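Side-chain contacts in BH2602 protein (PDB 3NWZ), which binds coenzyme A and, as a member of the hot-dog thioesterase superfamily, probably hydrolyses acyl-CoA thioesters, although its physiological role is not established: residues Gly144-Tyr147 against Thr153-Met156; Leu73-Asn76 against Met80-Gly83; Ser56-Asp61 against Val98-Pro103. All blocks are in the same frame, centred on the assembly; numbering follows the deposited sequence.

Interaction 1 of 3, residues Gly144-Tyr147 against Thr153-Met156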
loop_
_atom_site.group_PDB
_atom_site.type_symbol
_atom_site.label_atom_id
_atom_site.label_comp_id
_atom_site.label_asym_id
_atom_site.label_seq_id
_atom_site.Cartn_x
_atom_site.Cartn_y
_atom_site.Cartn_z
ATOM N N GLY A 144 8.598 -8.130 1.381
ATOM C CA GLY A 144 10.003 -7.915 1.694
ATOM C C GLY A 144 10.319 -6.916 2.799
ATOM O O GLY A 144 9.455 -6.194 3.272
ATOM N N LYS A 145 11.578 -6.883 3.211
ATOM C CA LYS A 145 12.042 -5.981 4.249
ATOM C C LYS A 145 13.415 -5.449 3.888
ATOM O O LYS A 145 14.192 -6.101 3.175
ATOM C CB LYS A 145 12.125 -6.693 5.599
ATOM C CG LYS A 145 10.799 -6.781 6.319
ATOM C CD LYS A 145 10.951 -7.464 7.672
ATOM C CE LYS A 145 9.624 -7.503 8.413
ATOM N NZ LYS A 145 8.597 -8.255 7.631
ATOM N N VAL A 146 13.698 -4.246 4.371
ATOM C CA VAL A 146 14.978 -3.609 4.138
ATOM C C VAL A 146 15.638 -3.446 5.514
ATOM O O VAL A 146 15.006 -2.978 6.456
ATOM C CB VAL A 146 14.798 -2.220 3.454
ATOM C CG1 VAL A 146 16.142 -1.588 3.206
ATOM C CG2 VAL A 146 14.051 -2.373 2.144
ATOM N N TYR A 147 16.909 -3.836 5.610
ATOM C CA TYR A 147 17.674 -3.762 6.862
ATOM C C TYR A 147 18.964 -2.947 6.772
ATOM O O TYR A 147 19.594 -2.857 5.711
ATOM C CB TYR A 147 18.044 -5.182 7.327
ATOM C CG TYR A 147 16.865 -6.111 7.514
ATOM C CD1 TYR A 147 16.695 -7.224 6.702
ATOM C CD2 TYR A 147 15.934 -5.881 8.511
ATOM C CE1 TYR A 147 15.618 -8.089 6.887
ATOM C CE2 TYR A 147 14.861 -6.732 8.701
ATOM C CZ TYR A 147 14.705 -7.833 7.891
ATOM O OH TYR A 147 13.634 -8.676 8.101
ATOM N N THR A 153 15.367 -2.658 11.016
ATOM C CA THR A 153 14.462 -2.620 9.868
ATOM C C THR A 153 14.201 -1.195 9.363
ATOM O O THR A 153 13.487 -0.419 10.001
ATOM C CB THR A 153 13.090 -3.291 10.194
ATOM O OG1 THR A 153 13.272 -4.696 10.451
ATOM C CG2 THR A 153 12.120 -3.118 9.020
ATOM N N VAL A 154 14.791 -0.863 8.217
ATOM C CA VAL A 154 14.623 0.443 7.598
ATOM C C VAL A 154 13.211 0.567 7.050
ATOM O O VAL A 154 12.562 1.605 7.198
ATOM C CB VAL A 154 15.623 0.637 6.436
ATOM C CG1 VAL A 154 15.351 1.961 5.703
ATOM C CG2 VAL A 154 17.037 0.587 6.970
ATOM N N ALA A 155 12.727 -0.494 6.417
ATOM C CA ALA A 155 11.381 -0.462 5.873
ATOM C C ALA A 155 10.814 -1.834 5.607
ATOM O O ALA A 155 11.536 -2.816 5.464
ATOM C CB ALA A 155 11.355 0.350 4.598
HETATM N N MSE A 156 9.493 -1.885 5.520
HETATM C CA MSE A 156 8.774 -3.126 5.263
HETATM C C MSE A 156 7.726 -2.794 4.183
HETATM O O MSE A 156 7.237 -1.661 4.137
HETATM C CB MSE A 156 8.129 -3.564 6.576
HETATM C CG MSE A 156 7.691 -4.992 6.649
HETATM SE SE MSE A 156 5.838 -5.190 6.231
HETATM C CE MSE A 156 6.044 -6.622 4.923
#
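Lys145 and Met156 face each other as a non-hydrogen-bonded pair of the antiparallel hairpin formed by strands 139-147 and 153-163. The lysine is straight until its last torsion, where it bends (chi4 60°), and its methylene chain passes at a slant over the selenomethionine, CG of Lys145 lying 3.6 Å from CG of Met156. A long side chain suits this place, since its alkyl part packs on Met156 while NZ forms a salt bridge with Glu143 of the second subunit. On the same face, Tyr147 and Thr153 lie alongside one another, pointing the same way. The hydroxyl OG1 of Thr153, a beta-branched residue at home in a strand, sits at the ring edge, near its plane, 3.1 Å from CE2 of Tyr147. The broad tyrosine side chain also reaches Arg127 and Val129 of strand 125-135.

Val146, whose side chain shares the other face with Ala155, stands opposite a classic beta bulge made by Val154 and Ala155. Its amide N donates to Ala155 O (2.8 Å, N-H...O angle 165°). Its carbonyl O takes a more bent bond from Val154 N at 2.8 Å and a weak one from Ala155 N. The extra residue brings CB of Val154 4.0 Å from CG1 of Val146, a small apolar contact. Val146 and Ala155 rest on Thr86 of helix 83-100, and Val146 also packs on Leu126 and Ala128 of strand 125-135.

Interaction 2 of 3, residues Leu73-Asn76 against Met80-Gly83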
loop_
_atom_site.group_PDB
_atom_site.type_symbol
_atom_site.label_atom_id
_atom_site.label_comp_id
_atom_site.label_asym_id
_atom_site.label_seq_id
_atom_site.Cartn_x
_atom_site.Cartn_y
_atom_site.Cartn_z
ATOM N N LEU A 73 25.921 9.425 -2.814
ATOM C CA LEU A 73 25.122 9.337 -4.025
ATOM C C LEU A 73 23.694 8.880 -3.765
ATOM O O LEU A 73 22.786 9.230 -4.513
ATOM C CB LEU A 73 25.799 8.398 -5.026
ATOM C CG LEU A 73 25.078 8.111 -6.346
ATOM C CD1 LEU A 73 24.692 9.408 -7.022
ATOM C CD2 LEU A 73 25.982 7.300 -7.248
ATOM N N VAL A 74 23.492 8.126 -2.687
ATOM C CA VAL A 74 22.169 7.589 -2.362
ATOM C C VAL A 74 21.426 8.313 -1.236
ATOM O O VAL A 74 20.231 8.088 -1.025
ATOM C CB VAL A 74 22.287 6.090 -2.002
ATOM C CG1 VAL A 74 20.935 5.520 -1.669
ATOM C CG2 VAL A 74 22.908 5.333 -3.166
ATOM N N ASN A 75 22.122 9.189 -0.524
ATOM C CA ASN A 75 21.510 9.922 0.578
ATOM C C ASN A 75 20.614 11.076 0.136
ATOM O O ASN A 75 20.627 11.500 -1.020
ATOM C CB ASN A 75 22.599 10.449 1.508
ATOM C CG ASN A 75 23.457 9.333 2.091
ATOM O OD1 ASN A 75 24.622 9.542 2.427
ATOM N ND2 ASN A 75 22.873 8.142 2.226
ATOM N N ASN A 76 19.816 11.567 1.073
ATOM C CA ASN A 76 18.923 12.681 0.815
ATOM C C ASN A 76 19.541 13.880 1.537
ATOM O O ASN A 76 20.579 13.739 2.192
ATOM C CB ASN A 76 17.522 12.370 1.349
ATOM C CG ASN A 76 17.465 12.292 2.866
ATOM O OD1 ASN A 76 18.481 12.349 3.559
ATOM N ND2 ASN A 76 16.261 12.156 3.386
HETATM N N MSE A 80 20.639 10.618 4.862
HETATM C CA MSE A 80 19.778 9.482 5.173
HETATM C C MSE A 80 19.509 8.889 3.793
HETATM O O MSE A 80 19.402 9.641 2.819
HETATM C CB MSE A 80 18.473 9.998 5.796
HETATM C CG MSE A 80 17.674 8.993 6.614
HETATM SE SE MSE A 80 16.111 9.805 7.455
HETATM C CE MSE A 80 16.939 10.548 9.031
ATOM N N VAL A 81 19.428 7.565 3.689
ATOM C CA VAL A 81 19.166 6.932 2.393
ATOM C C VAL A 81 17.848 7.437 1.809
ATOM O O VAL A 81 16.809 7.393 2.466
ATOM C CB VAL A 81 19.093 5.398 2.511
ATOM C CG1 VAL A 81 18.639 4.787 1.183
ATOM C CG2 VAL A 81 20.445 4.852 2.900
ATOM N N HIS A 82 17.890 7.910 0.569
ATOM C CA HIS A 82 16.685 8.426 -0.054
ATOM C C HIS A 82 15.556 7.400 -0.027
ATOM O O HIS A 82 15.747 6.253 -0.426
ATOM C CB HIS A 82 16.973 8.841 -1.497
ATOM C CG HIS A 82 15.987 9.829 -2.030
ATOM N ND1 HIS A 82 14.637 9.560 -2.109
ATOM C CD2 HIS A 82 16.143 11.110 -2.441
ATOM C CE1 HIS A 82 14.001 10.634 -2.542
ATOM N NE2 HIS A 82 14.893 11.589 -2.750
ATOM N N GLY A 83 14.384 7.821 0.440
ATOM C CA GLY A 83 13.235 6.929 0.513
ATOM C C GLY A 83 12.963 6.253 -0.811
ATOM O O GLY A 83 12.396 5.160 -0.871
#
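Asn76 and Met80 draw together the loop that leads from strand 64-69 into helix 83-100, the long helix against which the sheet of the hot-dog fold is wrapped. Residues 73-76 and 80-83 are joined by a single backbone bridge, centred on Asn75 and Val81, rather than by a regular strand pair.

Two backbone hydrogen bonds make that bridge. His82 N donates to Val74 O at 2.8 Å in a nearly straight bond (N-H...O 172°), while Asn76 N donates to Met80 O, with CA of Asn75 adding a CA-H...O contact to the same oxygen.

The side-chain hydrogen bond comes from Asn76. Its CG lies between the backbone N and the carbonyl carbon (chi1 68°), which turns the amide toward the backbone of Met80, and OD1 of Asn76 receives Met80 N at 3.1 Å. The donor stands 37° out of the plane of the amide. OD1 of Asn76 also has a weak bond from Leu78 N, the contact that defines an Asx turn. Asparagine suits a tight reversal because its short side chain carries an acceptor that can stand in for a backbone carbonyl.

Apolar packing supplies the buried side. Val74 and Val81 lie side by side and point the same way, CG1 of Val74 lying 3.7 Å from CG1 of Val81, and beyond them Val74 reaches Ile85 and Val81 reaches Thr86 of the helix.

The last kind is capping. His82 is the N-cap of helix 83-100: its ND1 bonds to Gly84 N, one of the helix-start amides that lack a carbonyl partner within the helix. CB of His82 rests 3.4 Å from Val74 O.

Interaction 3 of 3, residues Ser56-Asp61 against Val98-Pro103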
loop_
_atom_site.group_PDB
_atom_site.type_symbol
_atom_site.label_atom_id
_atom_site.label_comp_id
_atom_site.label_asym_id
_atom_site.label_seq_id
_atom_site.Cartn_x
_atom_site.Cartn_y
_atom_site.Cartn_z
ATOM N N SER A 56 23.243 -8.960 -5.781
ATOM C CA SER A 56 22.084 -9.795 -5.540
ATOM C C SER A 56 22.295 -11.292 -5.544
ATOM O O SER A 56 23.106 -11.831 -6.309
ATOM C CB SER A 56 20.972 -9.429 -6.533
ATOM O OG SER A 56 21.467 -9.395 -7.855
ATOM N N GLN A 57 21.539 -11.970 -4.676
ATOM C CA GLN A 57 21.647 -13.425 -4.560
ATOM C C GLN A 57 20.586 -14.096 -3.728
ATOM O O GLN A 57 20.041 -13.526 -2.788
ATOM C CB GLN A 57 23.024 -13.834 -4.016
ATOM C CG GLN A 57 23.605 -12.868 -3.015
ATOM C CD GLN A 57 24.962 -13.292 -2.493
ATOM O OE1 GLN A 57 25.879 -13.602 -3.257
ATOM N NE2 GLN A 57 25.100 -13.288 -1.177
ATOM N N GLU A 58 20.313 -15.339 -4.090
ATOM C CA GLU A 58 19.324 -16.148 -3.409
ATOM C C GLU A 58 19.941 -16.687 -2.129
ATOM O O GLU A 58 21.143 -16.943 -2.076
ATOM C CB GLU A 58 18.910 -17.291 -4.326
ATOM C CG GLU A 58 17.855 -18.200 -3.778
ATOM C CD GLU A 58 17.246 -19.045 -4.871
ATOM O OE1 GLU A 58 16.611 -18.459 -5.775
ATOM O OE2 GLU A 58 17.405 -20.286 -4.836
ATOM N N ARG A 59 19.126 -16.835 -1.092
ATOM C CA ARG A 59 19.621 -17.354 0.167
ATOM C C ARG A 59 19.423 -18.874 0.242
ATOM O O ARG A 59 18.781 -19.468 -0.623
ATOM C CB ARG A 59 18.905 -16.684 1.332
ATOM C CG ARG A 59 19.112 -15.180 1.407
ATOM C CD ARG A 59 18.948 -14.668 2.837
ATOM N NE ARG A 59 17.664 -15.044 3.419
ATOM C CZ ARG A 59 17.242 -14.637 4.610
ATOM N NH1 ARG A 59 18.010 -13.844 5.346
ATOM N NH2 ARG A 59 16.050 -15.011 5.058
ATOM N N GLU A 60 20.006 -19.500 1.263
ATOM C CA GLU A 60 19.863 -20.933 1.464
ATOM C C GLU A 60 18.370 -21.201 1.433
ATOM O O GLU A 60 17.902 -22.101 0.738
ATOM C CB GLU A 60 20.441 -21.337 2.823
ATOM C CG GLU A 60 20.110 -22.757 3.266
ATOM C CD GLU A 60 20.686 -23.813 2.346
ATOM O OE1 GLU A 60 21.926 -23.872 2.214
ATOM O OE2 GLU A 60 19.899 -24.585 1.757
ATOM N N ASP A 61 17.621 -20.408 2.194
ATOM C CA ASP A 61 16.171 -20.544 2.219
ATOM C C ASP A 61 15.666 -20.123 0.841
ATOM O O ASP A 61 16.455 -19.973 -0.084
ATOM C CB ASP A 61 15.565 -19.655 3.317
ATOM C CG ASP A 61 16.093 -18.210 3.290
ATOM O OD1 ASP A 61 16.194 -17.616 2.191
ATOM O OD2 ASP A 61 16.384 -17.659 4.379
ATOM N N VAL A 98 10.548 -12.859 -7.848
ATOM C CA VAL A 98 9.512 -13.308 -8.783
ATOM C C VAL A 98 10.094 -13.978 -10.032
ATOM O O VAL A 98 9.719 -15.096 -10.403
ATOM C CB VAL A 98 8.632 -12.133 -9.277
ATOM C CG1 VAL A 98 7.500 -12.663 -10.157
ATOM C CG2 VAL A 98 8.061 -11.376 -8.109
ATOM N N ASN A 99 11.021 -13.291 -10.683
ATOM C CA ASN A 99 11.591 -13.811 -11.911
ATOM C C ASN A 99 12.397 -15.100 -11.807
ATOM O O ASN A 99 12.543 -15.826 -12.788
ATOM C CB ASN A 99 12.380 -12.696 -12.591
ATOM C CG ASN A 99 11.463 -11.648 -13.191
ATOM O OD1 ASN A 99 10.690 -11.943 -14.095
ATOM N ND2 ASN A 99 11.527 -10.422 -12.677
ATOM N N ARG A 100 12.902 -15.409 -10.623
ATOM C CA ARG A 100 13.648 -16.639 -10.464
ATOM C C ARG A 100 12.714 -17.845 -10.319
ATOM O O ARG A 100 13.110 -18.987 -10.575
ATOM C CB ARG A 100 14.587 -16.526 -9.271
ATOM C CG ARG A 100 16.009 -16.144 -9.683
ATOM C CD ARG A 100 17.037 -17.086 -9.070
ATOM N NE ARG A 100 16.753 -18.507 -9.316
ATOM C CZ ARG A 100 15.851 -19.236 -8.652
ATOM N NH1 ARG A 100 15.125 -18.687 -7.684
ATOM N NH2 ARG A 100 15.679 -20.521 -8.950
ATOM N N GLN A 101 11.464 -17.573 -9.941
ATOM C CA GLN A 101 10.451 -18.606 -9.756
ATOM C C GLN A 101 9.538 -18.723 -10.970
ATOM O O GLN A 101 8.451 -19.307 -10.880
ATOM C CB GLN A 101 9.602 -18.284 -8.527
ATOM C CG GLN A 101 10.348 -18.446 -7.219
ATOM C CD GLN A 101 10.650 -19.891 -6.931
ATOM O OE1 GLN A 101 9.742 -20.669 -6.655
ATOM N NE2 GLN A 101 11.926 -20.268 -7.012
ATOM N N LEU A 102 9.977 -18.171 -12.099
ATOM C CA LEU A 102 9.176 -18.202 -13.315
ATOM C C LEU A 102 9.854 -18.911 -14.472
ATOM O O LEU A 102 11.074 -18.807 -14.654
ATOM C CB LEU A 102 8.824 -16.780 -13.780
ATOM C CG LEU A 102 7.896 -15.855 -12.989
ATOM C CD1 LEU A 102 7.578 -14.620 -13.852
ATOM C CD2 LEU A 102 6.621 -16.562 -12.635
ATOM N N PRO A 103 9.064 -19.642 -15.277
ATOM C CA PRO A 103 9.550 -20.381 -16.442
ATOM C C PRO A 103 10.423 -19.489 -17.326
ATOM O O PRO A 103 10.375 -18.260 -17.212
ATOM C CB PRO A 103 8.259 -20.785 -17.135
ATOM C CG PRO A 103 7.379 -21.102 -15.964
ATOM C CD PRO A 103 7.641 -19.938 -15.029
#
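A surface salt bridge between strand 55-58, at one edge of the sheet within this chain, and the C-terminal end of the central helix 83-100 of the hot-dog fold pairs Glu58 with Arg100. The two charged side chains are the whole of the contact. The backbones stay well apart, CA of Glu58 lying 9.1 Å from CA of Arg100, and long flexible residues are suited to spanning such a gap.

Each side chain heads for the other from its own backbone. Glu58 carries CG anti to the backbone N (chi1 -178°) and runs on extended, so that its carboxylate is held well out from the strand. Arg100 instead turns at chi2 and chi3, and this folding sets its guanidinium across the path of the glutamate. The two side chains therefore meet at about a right angle, with carboxylate and guanidinium planes 78° apart. As modelled, OE1 of Glu58 is too close to NH1 of Arg100, so its approach over one face of the guanidinium is itself doubtful. The contact is best read simply as an electrostatic pairing on the surface.

A positive side chain in the last turn of a helix may also be favoured by the partial negative charge of the carbonyls gathered there. Just past the strand, Arg59 has its own acidic partner in Asp61: NH2 of Arg59 lies 2.8 Å from OD2 of Asp61, and Arg59 NE makes a weak bond to OD1. Around the contact, Arg100 also packs on Phe64 of strand 64-69, the neighbour of strand 55-58 in the sheet, and Gln101, where the helix ends, touches Ile132 and Gln135 of strand 125-135.

Helix 83-100 ties the three contacts together: interaction 2 caps its first turn through His82, interaction 1 packs on its early turns through Thr86 and Leu90, and interaction 3 pairs a residue of its last turn with strand 55-58. Their chemistry follows depth. Interaction 1 is buried, with backbone bonds between the strands, apolar side chains on the helix-facing side and a subunit contact on the other. Interaction 2, partly buried, mixes backbone and side-chain hydrogen bonds within a loop. Interaction 3 is an exposed charge pair. Interactions 1 and 3 reach the same sheet, whereas 2 and 3 lie on opposite sides of the chain's centre, their own centres about 27 Å apart.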